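Local coordinates for uncharacterized protein (Staphylococcus aureus subsp. aureus Mu50, PDB 4QPV) that is of unknown function but belongs to the DUF1672 family and has a unique fold of kinked-helix-beta-beta-beta repeats, at residues 146-149 / 150-154; 168-172 / 173-177; 156-159 / 160-163. One frame throughout, in Å; residues are numbered along the deposited sequence. Where two conformers were deposited one is given.

Contact 1: residues 146-149 / 150-154; sequences KEYK and SKYKY
Tyr152 N donates to Tyr148 O over 3.0 Å, nearly straight at 170°, and Tyr154 N reaches Lys149 O over 3.0 Å, so two backbone bonds draw the chain round a type I turn from Ser150 to Lys153 as it leaves the helix. Lysines and a serine suit this outer bend, and two waters continue the helical pattern, one linking Lys146 O to Ser150 N, the other Glu147 O to Lys151 N. On the inner side three tyrosines do the packing. Tyr148 and Tyr152 run side by side, CD1 of Tyr148 lying 3.8 Å from CE2 of Tyr152 with their planes at 42°, while the extended aliphatic chain of Lys151 brings CD to the edge of the Tyr148 ring. With CG of Tyr154 lodged between its backbone N and carbonyl carbon (chi1 63°), the ring folds back against the backbone of Lys149, whose CA sits over its face, 3.6 Å from the ring centroid, in a CH-pi contact. The hydroxyls are held chiefly from elsewhere: Tyr154 by Leu145 O, Tyr152 by Asp243 (with a weak bond from Lys151 NZ), Tyr148 by Lys251. The turn thereby joins helix 135-147 to strand 154-155, with Tyr148 and Tyr152 packed against helix 234-249.

Contact 2: residues 168-172 / 173-177; sequences SGFRN and EYYYL
A short hairpin-like turn leads into strand 175-178, and across it Arg171 and Tyr176 form a single beta bridge. Two backbone bonds flank that pair, each 3.0 Å long: Leu177 N to Phe170 O and Asn172 N to Tyr175 O. Asparagine suits the bend because its short amide can fold back on the chain. With chi1 at 59°, Asn172 OD1 accepts from Tyr174 N, an Asx turn, and also from Tyr175 N, each at 3.0 Å and from opposite faces of the amide plane. This double grip ties the side chain to the turn, and ND2 lies over a face of the Tyr175 ring, 3.5 Å from CE2. The strand formed here pairs antiparallel with strand 220-227 in the mixed sheet of the fold. The guanidinium of Arg171 lies nearly parallel to the Tyr176 ring, over its CB and CG end, planes 17° apart, with NH2 3.5 Å from CG of Tyr176. A bond from NH2 to Ser168 OG, 2.8 Å long, steadies the arginine there. Phe170, buried and stacked on Tyr131 of helix 116-133, is apolar as its place demands; Tyr175 CE1 meets its edge at CE2. A water bridges Ser168 OG, Phe170 O and Leu177 O.

Contact 3: residues 156-159 / 160-163; sequences GYTE and NAIM
Thr158 OG1 accepts from Ala161 N at 3.1 Å, with an N-H...O angle of 156°, while Thr158 O takes the N-H of Ile162 at 3.2 Å. Threonine suits this place because its hydroxyl, set between the backbone N and the carbonyl carbon (chi1 66°), reaches an amide of the first turn that has no helical carbonyl before it. This is the N-cap of helix 159-165, and OG1 in turn donates to the carbonyl O of Tyr27, so the cap is tied to the N-terminal part of the chain. The next turn follows in regular fashion, Met163 N bonding to Glu159 O at 3.0 Å; residue 163 is a selenomethionine. On the tight side Tyr157 crosses Ile162 obliquely: CB of Tyr157 is 3.5 Å from the CG2 branch of Ile162, and CD1 lies 4.1 Å from CB of Ala161. Each partner offers the tyrosine just a methyl, so it can come close at this turn. The other branch of Ile162, CG1, is set by chi1 of 66° only 3.2 Å from Glu159 O. Beyond these segments Tyr157 meets Phe226 edge-to-face, and its hydroxyl bonds to Pro274 O. Glu159 and Asn160 occupy the looser, solvent-facing side. Polar residues suit it: the carboxylate chain of Glu159 runs out from the helix, and Asn160 CB comes no nearer than 4.2 Å to Thr158 OG1, though its side chain also touches Val28.

Overall arrangement
Along the chain the order is contact 1, contact 3, contact 2, in series, so none nests within or crosses another. Contact 1 closes the turn between helix 135-147 and strand 154-155; contact 3 follows directly and starts helix 159-165; contact 2 then turns the chain into strand 175-178. Contacts 2 and 3 have centres about 10 Å apart and meet where Glu173 O probably accepts a hydrogen bond from Tyr157 N and where Ile162 CD1 packs on the backbone of Arg171 and Asn172. Tyr174 reaches back to Lys146, Lys149 and Tyr154, joining contact 2 to contact 1, although their centres are about 18 Å apart. Strands 154-155 and 175-178 both pair with strand 220-227.

Contact 1: residues 146-149 / 150-154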
ATOM      1  N   LYS A 146       9.384 -11.173  -9.982  1.00 25.03           N
ATOM      2  CA  LYS A 146      10.843 -11.245  -9.775  1.00 24.02           C
ATOM      3  C   LYS A 146      11.491 -12.048 -10.909  1.00 27.90           C
ATOM      4  O   LYS A 146      12.543 -11.666 -11.413  1.00 28.02           O
ATOM      5  CB  LYS A 146      11.156 -11.908  -8.423  1.00 25.74           C
ATOM      6  CG  LYS A 146      10.896 -11.000  -7.212  1.00 22.26           C
ATOM      7  CD  LYS A 146      11.015 -11.852  -5.944  1.00 26.53           C
ATOM      8  CE  LYS A 146      10.706 -11.057  -4.697  1.00 25.88           C
ATOM      9  NZ  LYS A 146      10.907 -11.911  -3.481  1.00 26.62           N
ATOM     10  N   GLU A 147      10.835 -13.155 -11.307  1.00 25.88           N
ATOM     11  CA  GLU A 147      11.285 -14.064 -12.372  0.50 26.45           C
ATOM     12  C   GLU A 147      11.458 -13.356 -13.710  1.00 31.12           C
ATOM     13  O   GLU A 147      12.388 -13.672 -14.450  1.00 32.92           O
ATOM     14  CB  GLU A 147      10.282 -15.214 -12.588  0.50 27.97           C
ATOM     15  CG  GLU A 147      10.203 -16.312 -11.535  0.50 31.25           C
ATOM     16  CD  GLU A 147       9.238 -17.425 -11.911  0.50 44.53           C
ATOM     17  OE1 GLU A 147       9.050 -17.654 -13.128  0.50 46.19           O
ATOM     18  OE2 GLU A 147       8.669 -18.065 -10.997  0.50 31.39           O
ATOM     19  N   TYR A 148      10.563 -12.414 -14.039  1.00 28.00           N
ATOM     20  CA  TYR A 148      10.604 -11.784 -15.358  1.00 26.96           C
ATOM     21  C   TYR A 148      11.176 -10.375 -15.463  1.00 29.30           C
ATOM     22  O   TYR A 148      11.130  -9.795 -16.571  1.00 29.38           O
ATOM     23  CB  TYR A 148       9.187 -11.831 -15.956  1.00 28.28           C
ATOM     24  CG  TYR A 148       8.795 -13.231 -16.382  1.00 30.63           C
ATOM     25  CD1 TYR A 148       9.290 -13.790 -17.561  1.00 33.57           C
ATOM     26  CD2 TYR A 148       7.981 -14.024 -15.579  1.00 30.58           C
ATOM     27  CE1 TYR A 148       8.962 -15.092 -17.937  1.00 35.33           C
ATOM     28  CE2 TYR A 148       7.650 -15.332 -15.946  1.00 31.92           C
ATOM     29  CZ  TYR A 148       8.123 -15.852 -17.137  1.00 37.93           C
ATOM     30  OH  TYR A 148       7.763 -17.126 -17.520  1.00 37.55           O
ATOM     31  N   LYS A 149      11.765  -9.837 -14.357  1.00 24.42           N
ATOM     32  CA  LYS A 149      12.299  -8.483 -14.400  0.50 23.51           C
ATOM     33  C   LYS A 149      13.421  -8.348 -15.460  1.00 28.68           C
ATOM     34  O   LYS A 149      13.489  -7.296 -16.099  1.00 28.45           O
ATOM     35  CB  LYS A 149      12.712  -7.969 -13.002  0.50 24.30           C
ATOM     36  CG  LYS A 149      13.847  -8.683 -12.296  0.50 28.97           C
ATOM     37  CD  LYS A 149      13.928  -8.221 -10.836  0.50 34.47           C
ATOM     38  CE  LYS A 149      15.044  -7.238 -10.555  0.50 47.69           C
ATOM     39  NZ  LYS A 149      16.370  -7.913 -10.462  0.50 51.64           N
ATOM     40  N   SER A 150      14.256  -9.379 -15.681  1.00 26.24           N
ATOM     41  CA  SER A 150      15.297  -9.290 -16.702  1.00 27.08           C
ATOM     42  C   SER A 150      14.718  -9.337 -18.124  1.00 31.63           C
ATOM     43  O   SER A 150      15.052  -8.473 -18.948  1.00 31.82           O
ATOM     44  CB  SER A 150      16.343 -10.392 -16.515  1.00 30.56           C
ATOM     45  OG  SER A 150      17.257 -10.337 -17.593  1.00 36.71           O
ATOM     46  N   LYS A 151      13.854 -10.328 -18.401  1.00 28.02           N
ATOM     47  CA  LYS A 151      13.265 -10.520 -19.722  1.00 28.11           C
ATOM     48  C   LYS A 151      12.488  -9.267 -20.180  1.00 30.08           C
ATOM     49  O   LYS A 151      12.648  -8.868 -21.329  1.00 29.48           O
ATOM     50  CB  LYS A 151      12.333 -11.748 -19.734  1.00 28.92           C
ATOM     51  CG  LYS A 151      11.834 -12.095 -21.145  1.00 36.26           C
ATOM     52  CD  LYS A 151      10.806 -13.202 -21.171  1.00 38.28           C
ATOM     53  CE  LYS A 151      10.454 -13.550 -22.604  1.00 52.29           C
ATOM     54  NZ  LYS A 151       9.268 -14.450 -22.673  1.00 61.75           N
ATOM     55  N   TYR A 152      11.645  -8.689 -19.307  1.00 26.35           N
ATOM     56  CA  TYR A 152      10.803  -7.542 -19.675  1.00 26.31           C
ATOM     57  C   TYR A 152      11.366  -6.199 -19.220  1.00 28.72           C
ATOM     58  O   TYR A 152      10.689  -5.168 -19.332  1.00 25.35           O
ATOM     59  CB  TYR A 152       9.364  -7.748 -19.206  1.00 26.73           C
ATOM     60  CG  TYR A 152       8.717  -8.903 -19.945  1.00 27.70           C
ATOM     61  CD1 TYR A 152       8.425  -8.814 -21.307  1.00 29.93           C
ATOM     62  CD2 TYR A 152       8.452 -10.110 -19.296  1.00 29.07           C
ATOM     63  CE1 TYR A 152       7.861  -9.885 -21.998  1.00 30.85           C
ATOM     64  CE2 TYR A 152       7.906 -11.197 -19.983  1.00 30.45           C
ATOM     65  CZ  TYR A 152       7.604 -11.078 -21.331  1.00 35.05           C
ATOM     66  OH  TYR A 152       7.052 -12.144 -21.996  1.00 35.41           O
ATOM     67  N   LYS A 153      12.652  -6.205 -18.821  1.00 25.15           N
ATOM     68  CA  LYS A 153      13.457  -5.024 -18.552  1.00 24.20           C
ATOM     69  C   LYS A 153      12.776  -4.029 -17.599  1.00 25.56           C
ATOM     70  O   LYS A 153      12.456  -2.898 -17.990  1.00 24.57           O
ATOM     71  CB  LYS A 153      13.804  -4.329 -19.888  1.00 24.63           C
ATOM     72  CG  LYS A 153      14.609  -5.216 -20.845  1.00 32.20           C
ATOM     73  CD  LYS A 153      14.837  -4.530 -22.170  1.00 32.94           C
ATOM     74  CE  LYS A 153      15.688  -5.350 -23.135  1.00 40.39           C
ATOM     75  NZ  LYS A 153      14.992  -6.578 -23.592  1.00 46.30           N
ATOM     76  N   TYR A 154      12.548  -4.450 -16.362  1.00 23.73           N
ATOM     77  CA  TYR A 154      11.946  -3.566 -15.368  1.00 23.17           C
ATOM     78  C   TYR A 154      12.520  -3.863 -13.972  1.00 27.25           C
ATOM     79  O   TYR A 154      13.199  -4.866 -13.748  1.00 25.53           O
ATOM     80  CB  TYR A 154      10.377  -3.687 -15.360  1.00 23.07           C
ATOM     81  CG  TYR A 154       9.850  -5.059 -14.967  1.00 22.36           C
ATOM     82  CD1 TYR A 154       9.785  -5.453 -13.624  1.00 23.30           C
ATOM     83  CD2 TYR A 154       9.375  -5.944 -15.929  1.00 23.07           C
ATOM     84  CE1 TYR A 154       9.337  -6.725 -13.263  1.00 20.81           C
ATOM     85  CE2 TYR A 154       8.956  -7.231 -15.582  1.00 23.99           C
ATOM     86  CZ  TYR A 154       8.912  -7.608 -14.247  1.00 25.68           C
ATOM     87  OH  TYR A 154       8.491  -8.878 -13.935  1.00 26.49           O
TER
HETATM   88  O   HOH W   1      14.688 -11.559 -13.710  1.00 35.72           O
HETATM   89  O   HOH W   2      13.679 -12.696 -16.681  1.00 29.29           O

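Contact 2: residues 168-172 / 173-177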
ATOM      1  N   SER A 168      -0.866   3.055   0.906  1.00 24.00           N
ATOM      2  CA  SER A 168      -2.153   2.732   0.271  1.00 24.35           C
ATOM      3  C   SER A 168      -2.776   1.417   0.741  1.00 27.59           C
ATOM      4  O   SER A 168      -3.922   1.113   0.387  1.00 27.82           O
ATOM      5  CB  SER A 168      -1.976   2.662  -1.241  1.00 26.44           C
ATOM      6  OG  SER A 168      -1.008   1.677  -1.576  1.00 24.92           O
ATOM      7  N   GLY A 169      -2.013   0.631   1.467  1.00 23.46           N
ATOM      8  CA  GLY A 169      -2.439  -0.686   1.925  1.00 23.91           C
ATOM      9  C   GLY A 169      -1.355  -1.700   1.644  1.00 24.10           C
ATOM     10  O   GLY A 169      -0.160  -1.359   1.695  1.00 22.50           O
ATOM     11  N   PHE A 170      -1.743  -2.952   1.326  1.00 22.36           N
ATOM     12  CA  PHE A 170      -0.747  -3.980   1.004  1.00 22.26           C
ATOM     13  C   PHE A 170       0.053  -3.549  -0.215  1.00 25.45           C
ATOM     14  O   PHE A 170      -0.524  -3.158  -1.234  1.00 24.35           O
ATOM     15  CB  PHE A 170      -1.369  -5.391   0.755  1.00 23.96           C
ATOM     16  CG  PHE A 170      -0.266  -6.363   0.368  1.00 24.43           C
ATOM     17  CD1 PHE A 170       0.543  -6.946   1.336  1.00 25.57           C
ATOM     18  CD2 PHE A 170       0.032  -6.607  -0.974  1.00 26.49           C
ATOM     19  CE1 PHE A 170       1.631  -7.752   0.977  1.00 26.09           C
ATOM     20  CE2 PHE A 170       1.103  -7.432  -1.329  1.00 28.25           C
ATOM     21  CZ  PHE A 170       1.893  -7.999  -0.348  1.00 25.81           C
ATOM     22  N   ARG A 171       1.382  -3.642  -0.109  1.00 22.41           N
ATOM     23  CA  ARG A 171       2.263  -3.247  -1.189  1.00 22.39           C
ATOM     24  C   ARG A 171       3.619  -3.876  -1.040  1.00 23.94           C
ATOM     25  O   ARG A 171       4.168  -3.930   0.063  1.00 23.17           O
ATOM     26  CB  ARG A 171       2.414  -1.690  -1.179  1.00 21.44           C
ATOM     27  CG  ARG A 171       3.346  -1.130  -2.260  1.00 21.76           C
ATOM     28  CD  ARG A 171       3.484   0.393  -2.165  1.00 23.13           C
ATOM     29  NE  ARG A 171       2.227   1.117  -2.411  1.00 23.71           N
ATOM     30  CZ  ARG A 171       1.886   1.643  -3.586  1.00 25.58           C
ATOM     31  NH1 ARG A 171       2.670   1.482  -4.647  1.00 21.56           N
ATOM     32  NH2 ARG A 171       0.752   2.319  -3.714  1.00 24.22           N
ATOM     33  N   ASN A 172       4.197  -4.310  -2.176  1.00 21.76           N
ATOM     34  CA  ASN A 172       5.577  -4.766  -2.203  1.00 20.69           C
ATOM     35  C   ASN A 172       6.285  -3.954  -3.307  1.00 23.05           C
ATOM     36  O   ASN A 172       5.733  -2.958  -3.813  1.00 21.60           O
ATOM     37  CB  ASN A 172       5.709  -6.300  -2.341  1.00 24.27           C
ATOM     38  CG  ASN A 172       5.063  -6.859  -3.579  1.00 28.86           C
ATOM     39  OD1 ASN A 172       5.042  -6.227  -4.639  1.00 23.12           O
ATOM     40  ND2 ASN A 172       4.499  -8.056  -3.455  1.00 24.67           N
ATOM     41  N   GLU A 173       7.508  -4.333  -3.647  1.00 20.84           N
ATOM     42  CA  GLU A 173       8.301  -3.628  -4.658  0.50 21.03           C
ATOM     43  C   GLU A 173       7.583  -3.533  -6.009  1.00 24.84           C
ATOM     44  O   GLU A 173       7.762  -2.554  -6.729  1.00 23.94           O
ATOM     45  CB  GLU A 173       9.643  -4.351  -4.877  0.50 22.19           C
ATOM     46  CG  GLU A 173      10.568  -4.378  -3.671  0.50 27.69           C
ATOM     47  CD  GLU A 173      11.630  -5.456  -3.765  0.50 37.15           C
ATOM     48  OE1 GLU A 173      11.277  -6.650  -3.643  0.50 29.07           O
ATOM     49  OE2 GLU A 173      12.815  -5.110  -3.969  0.50 26.18           O
ATOM     50  N   TYR A 174       6.783  -4.565  -6.350  1.00 22.19           N
ATOM     51  CA  TYR A 174       6.173  -4.718  -7.665  1.00 21.02           C
ATOM     52  C   TYR A 174       4.712  -4.354  -7.827  1.00 24.23           C
ATOM     53  O   TYR A 174       4.322  -4.074  -8.960  1.00 23.34           O
ATOM     54  CB  TYR A 174       6.372  -6.187  -8.115  1.00 22.00           C
ATOM     55  CG  TYR A 174       7.834  -6.563  -8.119  1.00 23.52           C
ATOM     56  CD1 TYR A 174       8.679  -6.140  -9.145  1.00 25.78           C
ATOM     57  CD2 TYR A 174       8.401  -7.260  -7.049  1.00 23.87           C
ATOM     58  CE1 TYR A 174      10.050  -6.396  -9.106  1.00 26.67           C
ATOM     59  CE2 TYR A 174       9.775  -7.512  -6.998  1.00 25.63           C
ATOM     60  CZ  TYR A 174      10.591  -7.099  -8.042  1.00 30.97           C
ATOM     61  OH  TYR A 174      11.944  -7.320  -8.004  1.00 29.54           O
ATOM     62  N   TYR A 175       3.902  -4.390  -6.772  1.00 22.33           N
ATOM     63  CA  TYR A 175       2.486  -4.064  -6.921  1.00 20.58           C
ATOM     64  C   TYR A 175       1.867  -3.656  -5.614  1.00 24.23           C
ATOM     65  O   TYR A 175       2.454  -3.839  -4.537  1.00 21.61           O
ATOM     66  CB  TYR A 175       1.684  -5.252  -7.541  1.00 21.07           C
ATOM     67  CG  TYR A 175       1.613  -6.502  -6.679  1.00 22.34           C
ATOM     68  CD1 TYR A 175       0.668  -6.620  -5.662  1.00 23.30           C
ATOM     69  CD2 TYR A 175       2.449  -7.588  -6.926  1.00 22.37           C
ATOM     70  CE1 TYR A 175       0.579  -7.777  -4.886  1.00 25.32           C
ATOM     71  CE2 TYR A 175       2.350  -8.764  -6.177  1.00 23.43           C
ATOM     72  CZ  TYR A 175       1.431  -8.843  -5.140  1.00 29.32           C
ATOM     73  OH  TYR A 175       1.359  -9.978  -4.366  1.00 27.67           O
ATOM     74  N   TYR A 176       0.655  -3.109  -5.716  1.00 22.16           N
ATOM     75  CA  TYR A 176      -0.136  -2.793  -4.538  1.00 23.23           C
ATOM     76  C   TYR A 176      -1.545  -3.358  -4.767  1.00 27.25           C
ATOM     77  O   TYR A 176      -1.964  -3.593  -5.927  1.00 25.25           O
ATOM     78  CB  TYR A 176      -0.127  -1.295  -4.208  1.00 25.26           C
ATOM     79  CG  TYR A 176      -0.820  -0.443  -5.247  1.00 29.48           C
ATOM     80  CD1 TYR A 176      -0.152  -0.038  -6.401  1.00 31.36           C
ATOM     81  CD2 TYR A 176      -2.150  -0.051  -5.086  1.00 32.35           C
ATOM     82  CE1 TYR A 176      -0.788   0.727  -7.373  1.00 32.42           C
ATOM     83  CE2 TYR A 176      -2.796   0.724  -6.050  1.00 33.91           C
ATOM     84  CZ  TYR A 176      -2.106   1.119  -7.188  1.00 41.20           C
ATOM     85  OH  TYR A 176      -2.736   1.870  -8.149  1.00 43.37           O
ATOM     86  N   LEU A 177      -2.252  -3.611  -3.657  1.00 24.67           N
ATOM     87  CA  LEU A 177      -3.592  -4.193  -3.652  1.00 25.17           C
ATOM     88  C   LEU A 177      -4.569  -3.162  -3.049  1.00 28.86           C
ATOM     89  O   LEU A 177      -4.221  -2.502  -2.066  1.00 28.36           O
ATOM     90  CB  LEU A 177      -3.518  -5.502  -2.815  1.00 25.86           C
ATOM     91  CG  LEU A 177      -4.769  -6.360  -2.592  1.00 32.12           C
ATOM     92  CD1 LEU A 177      -5.090  -7.170  -3.793  1.00 33.62           C
ATOM     93  CD2 LEU A 177      -4.512  -7.367  -1.490  1.00 35.00           C
TER
HETATM   94  O   HOH W   3      -2.127  -0.895  -1.351  1.00 23.83           O

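Contact 3: residues 156-159 / 160-163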
ATOM      1  N   GLY A 156      11.041  -2.840  -9.658  1.00 23.95           N
ATOM      2  CA  GLY A 156       9.953  -2.225  -8.920  1.00 23.27           C
ATOM      3  C   GLY A 156      10.553  -1.087  -8.115  1.00 26.99           C
ATOM      4  O   GLY A 156      11.686  -0.665  -8.365  1.00 25.41           O
ATOM      5  N   TYR A 157       9.822  -0.600  -7.114  1.00 23.02           N
ATOM      6  CA  TYR A 157      10.398   0.334  -6.135  1.00 23.63           C
ATOM      7  C   TYR A 157      11.420  -0.424  -5.292  1.00 26.90           C
ATOM      8  O   TYR A 157      11.367  -1.648  -5.278  1.00 26.07           O
ATOM      9  CB  TYR A 157       9.275   0.751  -5.180  1.00 23.51           C
ATOM     10  CG  TYR A 157       8.370   1.873  -5.608  1.00 24.09           C
ATOM     11  CD1 TYR A 157       8.772   3.205  -5.485  1.00 26.34           C
ATOM     12  CD2 TYR A 157       7.037   1.624  -5.930  1.00 24.70           C
ATOM     13  CE1 TYR A 157       7.899   4.255  -5.779  1.00 25.27           C
ATOM     14  CE2 TYR A 157       6.157   2.662  -6.227  1.00 25.22           C
ATOM     15  CZ  TYR A 157       6.588   3.973  -6.138  1.00 26.43           C
ATOM     16  OH  TYR A 157       5.686   4.965  -6.376  1.00 25.55           O
ATOM     17  N   THR A 158      12.254   0.248  -4.508  1.00 23.72           N
ATOM     18  CA  THR A 158      13.082  -0.451  -3.525  1.00 23.65           C
ATOM     19  C   THR A 158      12.210  -0.741  -2.290  1.00 25.96           C
ATOM     20  O   THR A 158      11.184  -0.066  -2.068  1.00 23.15           O
ATOM     21  CB  THR A 158      14.314   0.377  -3.103  1.00 27.25           C
ATOM     22  OG1 THR A 158      13.856   1.548  -2.386  1.00 25.45           O
ATOM     23  CG2 THR A 158      15.219   0.743  -4.284  1.00 25.80           C
ATOM     24  N   GLU A 159      12.644  -1.691  -1.462  1.00 22.96           N
ATOM     25  CA  GLU A 159      11.928  -2.014  -0.234  0.50 22.42           C
ATOM     26  C   GLU A 159      11.899  -0.784   0.693  1.00 25.64           C
ATOM     27  O   GLU A 159      10.858  -0.503   1.290  1.00 25.70           O
ATOM     28  CB  GLU A 159      12.566  -3.233   0.465  0.50 24.53           C
ATOM     29  CG  GLU A 159      12.362  -4.529  -0.301  0.50 36.52           C
ATOM     30  CD  GLU A 159      12.721  -5.797   0.454  0.50 62.96           C
ATOM     31  OE1 GLU A 159      11.902  -6.239   1.292  0.50 67.37           O
ATOM     32  OE2 GLU A 159      13.802  -6.369   0.183  0.50 50.32           O
ATOM     33  N   ASN A 160      13.008  -0.018   0.789  1.00 23.97           N
ATOM     34  CA  ASN A 160      13.026   1.167   1.657  1.00 24.12           C
ATOM     35  C   ASN A 160      12.046   2.223   1.186  1.00 25.46           C
ATOM     36  O   ASN A 160      11.358   2.827   2.009  1.00 23.37           O
ATOM     37  CB  ASN A 160      14.410   1.777   1.749  1.00 27.80           C
ATOM     38  CG  ASN A 160      15.283   1.138   2.781  1.00 50.68           C
ATOM     39  OD1 ASN A 160      16.374   0.666   2.480  1.00 48.90           O
ATOM     40  ND2 ASN A 160      14.824   1.113   4.017  1.00 43.28           N
ATOM     41  N   ALA A 161      11.960   2.422  -0.148  1.00 22.62           N
ATOM     42  CA  ALA A 161      11.036   3.416  -0.694  1.00 21.80           C
ATOM     43  C   ALA A 161       9.588   3.072  -0.320  1.00 24.88           C
ATOM     44  O   ALA A 161       8.860   3.960   0.119  1.00 25.02           O
ATOM     45  CB  ALA A 161      11.184   3.500  -2.217  1.00 22.44           C
ATOM     46  N   ILE A 162       9.173   1.797  -0.462  1.00 22.16           N
ATOM     47  CA  ILE A 162       7.769   1.464  -0.155  1.00 23.31           C
ATOM     48  C   ILE A 162       7.494   1.556   1.369  1.00 24.58           C
ATOM     49  O   ILE A 162       6.411   1.995   1.765  1.00 24.29           O
ATOM     50  CB  ILE A 162       7.314   0.096  -0.742  1.00 26.82           C
ATOM     51  CG1 ILE A 162       8.034  -1.084  -0.098  1.00 27.64           C
ATOM     52  CG2 ILE A 162       7.414   0.051  -2.307  1.00 25.52           C
ATOM     53  CD1 ILE A 162       7.486  -2.449  -0.470  1.00 32.07           C
HETATM   54  N   MSE A 163       8.476   1.169   2.192  1.00 22.88           N
HETATM   55  CA  MSE A 163       8.299   1.197   3.653  0.70 21.86           C
HETATM   56  C   MSE A 163       8.205   2.630   4.177  1.00 26.55           C
HETATM   57  O   MSE A 163       7.341   2.911   5.023  1.00 26.53           O
HETATM   58  CB  MSE A 163       9.436   0.442   4.360  0.70 23.03           C
HETATM   59  CG  MSE A 163       9.322  -1.071   4.218  0.70 28.34           C
HETATM   60 SE   MSE A 163       7.630  -1.827   4.907  0.52 34.08          SE
HETATM   61  CE  MSE A 163       7.213  -2.816   3.358  0.70 29.57           C
TER